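Local coordinates for SCO1/SenC family lipoprotein (Bacillus anthracis, PDB 4HDE) that probably acts, like other SCO1/SenC proteins of the thioredoxin superfamily, in copper delivery or thiol-disulfide chemistry during cytochrome c oxidase assembly, at residues A[11-17]-A[113-119]; A[74-79]-A[106-111]; A[134-138]-A[149-153]. One frame throughout, in Å; residues are numbered along the deposited sequence. Where two conformers were deposited one is given.

How the contacts relate
From the N terminus, residues 11-17 come first and meet residues 113-119, in the C-terminal part of helix 108-119, only after 95 residues, so contact 1 closes a loop that holds three of the five strands of the central sheet. Nested within that loop is contact 2, where the end of strand 70-75 and the turn after it meet the start of the same helix. The two contacts touch through their aromatic rings, with Phe15 and Phe17 of contact 1 against Phe74 of contact 2. Contact 3 follows in series as the hairpin 136-140 and 146-151 at one edge of the central sheet. It meets contact 1 where Phe119 packs on Tyr138, and has no direct touch with contact 2.

Contact 1 (A[11-17]-A[113-119]); sequences DLETFQF and KFSKDNF
Asn118 grips Glu13 at both backbone and side chain. Its OD1 accepts from Glu13 N at 2.8 Å, the donor tilted out of the carbonyl plane, while ND2 gives an almost straight bond (172°) to Glu13 OE2, met from above the carboxylate plane at 2.8 Å. The second hydrogen of ND2 goes to Phe114 O at 3.0 Å, one helical turn back, so three bonds fix the rotation of the amide. Water 2 bridges Glu13 OE2 to Lys113 NZ, whose salt bridge to Asp117 OD2 is 2.7 Å; Lys116 holds the other carboxylate oxygen. Through this water Lys113, its NZ 4.5 Å from Glu13 OE2 and beyond salt-bridge range, probably tempers the negative charge of Glu13.

Next to these bonds lies an aromatic cluster. With CG anti to the backbone N (chi1 179°), Phe114 reaches toward the loop and presents its edge to the face of Phe15, the centroids 5.2 Å apart. Phe17 directs its edge at a face of Phe114, with planes at 72°; Asn118 CG sits toward the rim of the opposite face. On the N-terminal side, Leu12 CD2 touches Asn118 CB at 3.6 Å and makes an off-centre CH-pi contact with Phe119.

Leu12 and Phe15 rest on Trp35 of strand 35-40, and Phe15 and Phe17 on Leu103 of strand 100-103; the loop runs beside helix 108-119, both packed against the same side of the sheet.

Contact 2 (A[74-79]-A[106-111]); sequences FSVDPD and YSLEDI
Tyr106 reaches across to Ser75, OH donating to Ser75 O at 2.7 Å, and so joins the end of strand 70-75 of the central sheet to the N-terminal turn of helix 108-119. The bond lies in the carbonyl plane on a lone pair, and the oxygen sits at the ring edge. Chi1 of 38° places CG of Tyr106 between the backbone N and the carbonyl carbon, bringing the phenol end to the strand; the ring also meets Phe17 edge-to-face.

Other polar bonds shape each side. Ser75 OG accepts from Asp77 N at 3.0 Å, an ST turn just where the strand ends, and is also bonded to Asp81. Ser107 and Asp110 form a capping box: Ser107 OG takes Asp110 N at 2.9 Å, and Asp110 OD2 takes Ser107 N.

Among apolar contacts, Pro78 CG lies 3.8 Å from Tyr106 CD2, its CD approaches Leu108 CD1 and Ile111 CG2, and Phe74 CB meets Ile111 CD1. Carbons also press on carbonyl oxygens: Pro78 CB is 3.1 Å from Tyr106 O, and Ile111 CG1 3.6 Å from Ser75 O.

One tyrosine bond, one water bridge and the packing of Pro78 thus join the segments. Asp79, linked through OD1 by water 3 to Leu108 N at the N-terminal end of the helix, would probably be favoured by the helix dipole, whereas Val76 O, 3.6 Å from Leu108 CD1, is buried without a polar partner.

Contact 3 (A[134-138]-A[149-153]); sequences GTSFY and KYSGI
Gly152 CA lies over the centre of the Phe137 ring, 3.5 Å from the centroid and only 11° off the normal, in a CH-pi contact. Residue 152 has no side chain on the side that faces the other strand, which lets its backbone come this close to both the ring and Thr135 O. The other two rings are met obliquely: Lys149 CG approaches Tyr138 CE1 at 3.7 Å, and Phe137 O lies by CD2 of Tyr150. These residues belong to a beta hairpin, strands 136-140 and 146-151, at one edge of the mixed sheet of the thioredoxin-like fold.

Phe137 and Tyr150 form an antiparallel hydrogen-bonded pair, joined by Phe137 N to Tyr150 O at 2.8 Å and by the reciprocal bond. The pairs on either side, Ser136 with Ser151 and Tyr138 with Lys149, are non-hydrogen-bonded. Past the regular pairing, Gly152 N still donates to Thr135 O at 3.0 Å in a bent bond (138°), which prolongs the pairing as the second strand ends.

The two sheet faces differ. Phe137 and Tyr150 share one, where Phe137 touches Asn54 and Met55 of helix 48-64 and Tyr150 OH is bonded to Asp164 of helix 158-169. On the other, Tyr138 meets Phe119 edge-to-face. There the aliphatic part of Lys149 runs alongside Tyr138, pointing the same way; chi1 of -178° swings the chain away from its own nitrogen and brings CG also within 3.5 Å of Ser136 OG.

Beyond the strands, Ser151 OG accepts from Ile153 N in an ST turn and is also bonded to Ser154 N, Ile153 CG2 packs on Thr135, and water 4 links Thr135 OG1, 2.7 Å away, to Ser151 OG.

Contact 1 (A[11-17]-A[113-119])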
loop_
_atom_site.group_PDB
_atom_site.type_symbol
_atom_site.label_atom_id
_atom_site.label_comp_id
_atom_site.label_asym_id
_atom_site.label_seq_id
_atom_site.Cartn_x
_atom_site.Cartn_y
_atom_site.Cartn_z
ATOM N N ASP A 11 -15.024 -5.099 0.832
ATOM C CA ASP A 11 -14.648 -6.140 -0.115
ATOM C C ASP A 11 -13.506 -5.684 -1.023
ATOM O O ASP A 11 -13.459 -4.531 -1.442
ATOM C CB ASP A 11 -15.845 -6.516 -0.993
ATOM C CG ASP A 11 -16.966 -7.197 -0.224
ATOM O OD1 ASP A 11 -16.692 -7.904 0.771
ATOM O OD2 ASP A 11 -18.134 -7.036 -0.640
ATOM N N LEU A 12 -12.599 -6.608 -1.325
ATOM C CA LEU A 12 -11.517 -6.361 -2.272
ATOM C C LEU A 12 -11.577 -7.359 -3.400
ATOM O O LEU A 12 -11.665 -8.566 -3.177
ATOM C CB LEU A 12 -10.161 -6.520 -1.599
ATOM C CG LEU A 12 -9.738 -5.454 -0.610
ATOM C CD1 LEU A 12 -8.308 -5.734 -0.190
ATOM C CD2 LEU A 12 -9.864 -4.075 -1.235
ATOM N N GLU A 13 -11.525 -6.858 -4.624
ATOM C CA GLU A 13 -11.495 -7.743 -5.777
ATOM C C GLU A 13 -10.174 -8.502 -5.836
ATOM O O GLU A 13 -9.162 -8.071 -5.279
ATOM C CB GLU A 13 -11.683 -6.950 -7.059
ATOM C CG GLU A 13 -10.443 -6.203 -7.487
ATOM C CD GLU A 13 -10.684 -5.306 -8.678
ATOM O OE1 GLU A 13 -10.075 -5.552 -9.742
ATOM O OE2 GLU A 13 -11.476 -4.353 -8.548
ATOM N N THR A 14 -10.197 -9.639 -6.518
ATOM C CA THR A 14 -9.003 -10.416 -6.771
ATOM C C THR A 14 -8.192 -9.739 -7.870
ATOM O O THR A 14 -8.741 -9.345 -8.900
ATOM C CB THR A 14 -9.377 -11.841 -7.188
ATOM O OG1 THR A 14 -10.114 -12.457 -6.124
ATOM C CG2 THR A 14 -8.140 -12.672 -7.480
ATOM N N PHE A 15 -6.898 -9.584 -7.641
ATOM C CA PHE A 15 -6.021 -8.913 -8.603
ATOM C C PHE A 15 -4.660 -9.596 -8.700
ATOM O O PHE A 15 -4.198 -10.246 -7.765
ATOM C CB PHE A 15 -5.831 -7.437 -8.239
ATOM C CG PHE A 15 -5.098 -7.219 -6.946
ATOM C CD1 PHE A 15 -3.727 -7.005 -6.933
ATOM C CD2 PHE A 15 -5.785 -7.215 -5.741
ATOM C CE1 PHE A 15 -3.056 -6.802 -5.752
ATOM C CE2 PHE A 15 -5.117 -7.024 -4.552
ATOM C CZ PHE A 15 -3.746 -6.809 -4.558
ATOM N N GLN A 16 -4.028 -9.429 -9.856
ATOM C CA GLN A 16 -2.683 -9.918 -10.096
ATOM C C GLN A 16 -1.935 -8.851 -10.876
ATOM O O GLN A 16 -2.205 -8.631 -12.053
ATOM C CB GLN A 16 -2.708 -11.222 -10.893
ATOM C CG GLN A 16 -1.334 -11.775 -11.221
ATOM C CD GLN A 16 -1.416 -13.004 -12.111
ATOM O OE1 GLN A 16 -2.315 -13.842 -11.963
ATOM N NE2 GLN A 16 -0.495 -13.108 -13.055
ATOM N N PHE A 17 -1.016 -8.166 -10.205
ATOM C CA PHE A 17 -0.260 -7.095 -10.844
ATOM C C PHE A 17 1.196 -7.528 -10.931
ATOM O O PHE A 17 1.496 -8.716 -10.797
ATOM C CB PHE A 17 -0.418 -5.779 -10.071
ATOM C CG PHE A 17 -1.850 -5.274 -9.987
ATOM C CD1 PHE A 17 -2.784 -5.573 -10.972
ATOM C CD2 PHE A 17 -2.249 -4.487 -8.915
ATOM C CE1 PHE A 17 -4.094 -5.082 -10.879
ATOM C CE2 PHE A 17 -3.546 -3.996 -8.816
ATOM C CZ PHE A 17 -4.474 -4.303 -9.793
ATOM N N LYS A 113 -10.041 2.679 -11.613
ATOM C CA LYS A 113 -11.217 1.905 -11.250
ATOM C C LYS A 113 -10.952 1.108 -9.974
ATOM O O LYS A 113 -11.804 1.036 -9.092
ATOM C CB LYS A 113 -11.623 0.961 -12.387
ATOM C CG LYS A 113 -12.903 0.189 -12.115
ATOM C CD LYS A 113 -13.119 -0.907 -13.142
ATOM C CE LYS A 113 -14.347 -1.741 -12.807
ATOM N NZ LYS A 113 -14.228 -2.386 -11.462
ATOM N N PHE A 114 -9.764 0.519 -9.877
ATOM C CA PHE A 114 -9.402 -0.312 -8.733
ATOM C C PHE A 114 -9.426 0.512 -7.447
ATOM O O PHE A 114 -9.977 0.090 -6.431
ATOM C CB PHE A 114 -8.014 -0.914 -8.987
ATOM C CG PHE A 114 -7.490 -1.777 -7.865
ATOM C CD1 PHE A 114 -7.813 -3.125 -7.797
ATOM C CD2 PHE A 114 -6.643 -1.253 -6.905
ATOM C CE1 PHE A 114 -7.306 -3.925 -6.777
ATOM C CE2 PHE A 114 -6.130 -2.050 -5.889
ATOM C CZ PHE A 114 -6.472 -3.386 -5.826
ATOM N N SER A 115 -8.829 1.696 -7.488
ATOM C CA SER A 115 -8.819 2.578 -6.326
ATOM C C SER A 115 -10.234 3.030 -5.936
ATOM O O SER A 115 -10.584 3.056 -4.748
ATOM C CB SER A 115 -7.913 3.780 -6.599
ATOM O OG SER A 115 -7.845 4.648 -5.478
ATOM N N LYS A 116 -11.055 3.354 -6.934
ATOM C CA LYS A 116 -12.435 3.768 -6.700
ATOM C C LYS A 116 -13.263 2.654 -6.062
ATOM O O LYS A 116 -13.971 2.876 -5.079
ATOM C CB LYS A 116 -13.090 4.206 -8.018
ATOM C CG LYS A 116 -14.605 4.358 -7.965
ATOM C CD LYS A 116 -15.186 4.819 -9.308
ATOM C CE LYS A 116 -15.196 3.704 -10.355
ATOM N NZ LYS A 116 -16.346 2.758 -10.203
ATOM N N ASP A 117 -13.173 1.455 -6.626
ATOM C CA ASP A 117 -14.091 0.383 -6.272
ATOM C C ASP A 117 -13.703 -0.352 -5.002
ATOM O O ASP A 117 -14.568 -0.885 -4.300
ATOM C CB ASP A 117 -14.223 -0.608 -7.432
ATOM C CG ASP A 117 -15.093 -0.075 -8.551
ATOM O OD1 ASP A 117 -15.690 1.005 -8.366
ATOM O OD2 ASP A 117 -15.193 -0.739 -9.605
ATOM N N ASN A 118 -12.414 -0.377 -4.703
ATOM C CA ASN A 118 -11.918 -1.139 -3.559
ATOM C C ASN A 118 -11.513 -0.289 -2.367
ATOM O O ASN A 118 -11.640 -0.717 -1.221
ATOM C CB ASN A 118 -10.757 -2.017 -3.992
ATOM C CG ASN A 118 -11.168 -3.022 -5.033
ATOM O OD1 ASN A 118 -11.792 -4.033 -4.717
ATOM N ND2 ASN A 118 -10.857 -2.734 -6.292
ATOM N N PHE A 119 -11.024 0.914 -2.633
ATOM C CA PHE A 119 -10.515 1.764 -1.568
ATOM C C PHE A 119 -11.222 3.113 -1.468
ATOM O O PHE A 119 -10.789 3.972 -0.699
ATOM C CB PHE A 119 -9.005 1.941 -1.710
ATOM C CG PHE A 119 -8.234 0.669 -1.495
ATOM C CD1 PHE A 119 -7.804 0.310 -0.223
ATOM C CD2 PHE A 119 -7.956 -0.180 -2.553
ATOM C CE1 PHE A 119 -7.112 -0.861 -0.015
ATOM C CE2 PHE A 119 -7.269 -1.354 -2.356
ATOM C CZ PHE A 119 -6.835 -1.694 -1.081
HETATM O O HOH W 1 -14.447 -2.124 -1.245
HETATM O O HOH W 2 -11.520 -2.504 -10.589
#

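Contact 2 (A[74-79]-A[106-111])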
loop_
_atom_site.group_PDB
_atom_site.type_symbol
_atom_site.label_atom_id
_atom_site.label_comp_id
_atom_site.label_asym_id
_atom_site.label_seq_id
_atom_site.Cartn_x
_atom_site.Cartn_y
_atom_site.Cartn_z
ATOM N N PHE A 74 0.668 0.557 -4.343
ATOM C CA PHE A 74 0.192 0.536 -5.725
ATOM C C PHE A 74 0.613 1.818 -6.419
ATOM O O PHE A 74 0.315 2.903 -5.908
ATOM C CB PHE A 74 -1.339 0.462 -5.793
ATOM C CG PHE A 74 -1.938 -0.759 -5.149
ATOM C CD1 PHE A 74 -2.035 -1.950 -5.854
ATOM C CD2 PHE A 74 -2.448 -0.701 -3.861
ATOM C CE1 PHE A 74 -2.597 -3.074 -5.277
ATOM C CE2 PHE A 74 -3.017 -1.836 -3.272
ATOM C CZ PHE A 74 -3.094 -3.017 -3.993
ATOM N N SER A 75 1.243 1.722 -7.589
ATOM C CA SER A 75 1.527 2.925 -8.361
ATOM C C SER A 75 0.265 3.474 -9.017
ATOM O O SER A 75 -0.499 2.740 -9.663
ATOM C CB SER A 75 2.575 2.676 -9.446
ATOM O OG SER A 75 2.707 3.838 -10.267
ATOM N N VAL A 76 0.050 4.777 -8.856
ATOM C CA VAL A 76 -1.032 5.459 -9.555
ATOM C C VAL A 76 -0.537 6.189 -10.796
ATOM O O VAL A 76 -1.275 6.971 -11.388
ATOM C CB VAL A 76 -1.796 6.424 -8.631
ATOM C CG1 VAL A 76 -2.433 5.651 -7.480
ATOM C CG2 VAL A 76 -0.870 7.519 -8.105
ATOM N N ASP A 77 0.699 5.927 -11.199
ATOM C CA ASP A 77 1.216 6.468 -12.451
ATOM C C ASP A 77 1.911 5.364 -13.250
ATOM O O ASP A 77 3.091 5.470 -13.557
ATOM C CB ASP A 77 2.184 7.620 -12.152
ATOM C CG ASP A 77 2.511 8.457 -13.374
ATOM O OD1 ASP A 77 1.746 8.424 -14.367
ATOM O OD2 ASP A 77 3.533 9.169 -13.331
ATOM N N PRO A 78 1.167 4.310 -13.611
ATOM C CA PRO A 78 1.811 3.165 -14.261
ATOM C C PRO A 78 2.369 3.475 -15.648
ATOM O O PRO A 78 3.181 2.696 -16.147
ATOM C CB PRO A 78 0.675 2.129 -14.345
ATOM C CG PRO A 78 -0.593 2.965 -14.328
ATOM C CD PRO A 78 -0.270 4.081 -13.374
ATOM N N ASP A 79 1.934 4.566 -16.277
ATOM C CA ASP A 79 2.502 4.964 -17.566
ATOM C C ASP A 79 3.979 5.328 -17.427
ATOM O O ASP A 79 4.753 5.186 -18.379
ATOM C CB ASP A 79 1.721 6.138 -18.184
ATOM C CG ASP A 79 0.295 5.766 -18.546
ATOM O OD1 ASP A 79 0.084 4.663 -19.097
ATOM O OD2 ASP A 79 -0.617 6.582 -18.278
ATOM N N TYR A 106 -0.338 -2.277 -15.008
ATOM C CA TYR A 106 -1.710 -2.119 -15.455
ATOM C C TYR A 106 -1.865 -0.735 -16.086
ATOM O O TYR A 106 -0.938 0.065 -16.066
ATOM C CB TYR A 106 -2.633 -2.263 -14.239
ATOM C CG TYR A 106 -2.077 -1.638 -12.979
ATOM C CD1 TYR A 106 -1.613 -2.425 -11.936
ATOM C CD2 TYR A 106 -2.006 -0.261 -12.842
ATOM C CE1 TYR A 106 -1.102 -1.858 -10.785
ATOM C CE2 TYR A 106 -1.484 0.321 -11.704
ATOM C CZ TYR A 106 -1.037 -0.480 -10.676
ATOM O OH TYR A 106 -0.537 0.083 -9.528
ATOM N N SER A 107 -3.025 -0.452 -16.664
ATOM C CA SER A 107 -3.262 0.873 -17.237
ATOM C C SER A 107 -3.676 1.891 -16.171
ATOM O O SER A 107 -4.078 1.536 -15.058
ATOM C CB SER A 107 -4.343 0.806 -18.320
ATOM O OG SER A 107 -5.604 0.546 -17.731
ATOM N N LEU A 108 -3.589 3.167 -16.526
ATOM C CA LEU A 108 -4.070 4.204 -15.634
ATOM C C LEU A 108 -5.576 4.040 -15.397
ATOM O O LEU A 108 -6.050 4.175 -14.271
ATOM C CB LEU A 108 -3.760 5.584 -16.210
ATOM C CG LEU A 108 -4.261 6.784 -15.405
ATOM C CD1 LEU A 108 -3.674 6.811 -14.007
ATOM C CD2 LEU A 108 -3.901 8.055 -16.142
ATOM N N GLU A 109 -6.325 3.729 -16.450
ATOM C CA GLU A 109 -7.751 3.479 -16.298
ATOM C C GLU A 109 -8.019 2.353 -15.293
ATOM O O GLU A 109 -8.894 2.473 -14.435
ATOM C CB GLU A 109 -8.404 3.164 -17.641
ATOM C CG GLU A 109 -9.896 2.920 -17.533
ATOM C CD GLU A 109 -10.594 2.880 -18.884
ATOM O OE1 GLU A 109 -9.922 3.089 -19.918
ATOM O OE2 GLU A 109 -11.822 2.646 -18.904
ATOM N N ASP A 110 -7.256 1.269 -15.403
ATOM C CA ASP A 110 -7.371 0.121 -14.492
ATOM C C ASP A 110 -7.219 0.527 -13.032
ATOM O O ASP A 110 -8.038 0.166 -12.179
ATOM C CB ASP A 110 -6.298 -0.944 -14.789
ATOM C CG ASP A 110 -6.521 -1.684 -16.095
ATOM O OD1 ASP A 110 -7.676 -1.755 -16.576
ATOM O OD2 ASP A 110 -5.519 -2.222 -16.626
ATOM N N ILE A 111 -6.148 1.247 -12.727
ATOM C CA ILE A 111 -5.872 1.563 -11.331
ATOM C C ILE A 111 -6.848 2.614 -10.813
ATOM O O ILE A 111 -7.176 2.637 -9.623
ATOM C CB ILE A 111 -4.383 1.956 -11.094
ATOM C CG1 ILE A 111 -4.023 1.864 -9.608
ATOM C CG2 ILE A 111 -4.057 3.332 -11.681
ATOM C CD1 ILE A 111 -4.146 0.475 -9.054
HETATM O O HOH W 3 -2.407 3.664 -19.095
#

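Contact 3 (A[134-138]-A[149-153])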
loop_
_atom_site.group_PDB
_atom_site.type_symbol
_atom_site.label_atom_id
_atom_site.label_comp_id
_atom_site.label_asym_id
_atom_site.label_seq_id
_atom_site.Cartn_x
_atom_site.Cartn_y
_atom_site.Cartn_z
ATOM N N GLY A 134 -5.305 9.002 -3.006
ATOM C CA GLY A 134 -5.493 9.027 -1.565
ATOM C C GLY A 134 -4.181 8.887 -0.815
ATOM O O GLY A 134 -3.245 8.247 -1.301
ATOM N N THR A 135 -4.121 9.458 0.382
ATOM C CA THR A 135 -2.896 9.425 1.176
ATOM C C THR A 135 -3.008 8.516 2.399
ATOM O O THR A 135 -2.179 8.587 3.315
ATOM C CB THR A 135 -2.505 10.837 1.636
ATOM O OG1 THR A 135 -3.605 11.418 2.336
ATOM C CG2 THR A 135 -2.153 11.716 0.439
ATOM N N SER A 136 -4.023 7.669 2.433
ATOM C CA SER A 136 -4.216 6.796 3.595
ATOM C C SER A 136 -3.369 5.531 3.535
ATOM O O SER A 136 -2.914 5.114 2.464
ATOM C CB SER A 136 -5.684 6.379 3.718
ATOM O OG SER A 136 -6.525 7.496 3.928
ATOM N N PHE A 137 -3.170 4.918 4.698
ATOM C CA PHE A 137 -2.722 3.534 4.788
ATOM C C PHE A 137 -3.953 2.691 5.141
ATOM O O PHE A 137 -4.759 3.095 5.974
ATOM C CB PHE A 137 -1.692 3.349 5.908
ATOM C CG PHE A 137 -0.348 4.013 5.667
ATOM C CD1 PHE A 137 0.018 4.526 4.420
ATOM C CD2 PHE A 137 0.572 4.075 6.710
ATOM C CE1 PHE A 137 1.267 5.125 4.240
ATOM C CE2 PHE A 137 1.813 4.664 6.538
ATOM C CZ PHE A 137 2.166 5.182 5.307
ATOM N N TYR A 138 -4.079 1.522 4.530
ATOM C CA TYR A 138 -5.202 0.624 4.772
ATOM C C TYR A 138 -4.724 -0.702 5.326
ATOM O O TYR A 138 -3.798 -1.301 4.783
ATOM C CB TYR A 138 -5.956 0.365 3.467
ATOM C CG TYR A 138 -6.460 1.618 2.805
ATOM C CD1 TYR A 138 -7.709 2.139 3.113
ATOM C CD2 TYR A 138 -5.685 2.285 1.874
ATOM C CE1 TYR A 138 -8.171 3.295 2.497
ATOM C CE2 TYR A 138 -6.133 3.438 1.261
ATOM C CZ TYR A 138 -7.368 3.935 1.577
ATOM O OH TYR A 138 -7.812 5.085 0.957
ATOM N N LYS A 149 -8.491 2.262 8.175
ATOM C CA LYS A 149 -7.857 3.315 7.398
ATOM C C LYS A 149 -7.183 4.296 8.360
ATOM O O LYS A 149 -7.767 4.658 9.390
ATOM C CB LYS A 149 -8.921 4.052 6.568
ATOM C CG LYS A 149 -8.392 5.160 5.656
ATOM C CD LYS A 149 -9.519 5.910 4.956
ATOM C CE LYS A 149 -9.974 7.101 5.786
ATOM N NZ LYS A 149 -10.987 7.932 5.076
ATOM N N TYR A 150 -5.976 4.744 8.023
ATOM C CA TYR A 150 -5.217 5.675 8.865
ATOM C C TYR A 150 -4.533 6.683 7.967
ATOM O O TYR A 150 -4.326 6.408 6.791
ATOM C CB TYR A 150 -4.114 4.955 9.641
ATOM C CG TYR A 150 -4.480 3.628 10.253
ATOM C CD1 TYR A 150 -4.978 3.546 11.542
ATOM C CD2 TYR A 150 -4.273 2.448 9.553
ATOM C CE1 TYR A 150 -5.289 2.310 12.112
ATOM C CE2 TYR A 150 -4.575 1.217 10.110
ATOM C CZ TYR A 150 -5.074 1.157 11.387
ATOM O OH TYR A 150 -5.364 -0.076 11.931
ATOM N N SER A 151 -4.144 7.838 8.495
ATOM C CA SER A 151 -3.383 8.767 7.668
ATOM C C SER A 151 -1.952 8.284 7.440
ATOM O O SER A 151 -1.241 7.920 8.378
ATOM C CB SER A 151 -3.362 10.170 8.264
ATOM O OG SER A 151 -2.613 11.039 7.422
ATOM N N GLY A 152 -1.522 8.303 6.182
ATOM C CA GLY A 152 -0.152 7.963 5.851
ATOM C C GLY A 152 0.772 9.163 5.800
ATOM O O GLY A 152 1.962 9.014 5.546
ATOM N N ILE A 153 0.238 10.356 6.041
ATOM C CA ILE A 153 1.020 11.567 5.824
ATOM C C ILE A 153 0.974 12.552 6.993
ATOM O O ILE A 153 1.922 13.296 7.221
ATOM C CB ILE A 153 0.600 12.280 4.508
ATOM C CG1 ILE A 153 1.543 13.440 4.192
ATOM C CG2 ILE A 153 -0.838 12.772 4.586
ATOM C CD1 ILE A 153 2.928 13.009 3.750
HETATM O O HOH W 4 -4.253 10.983 4.946
#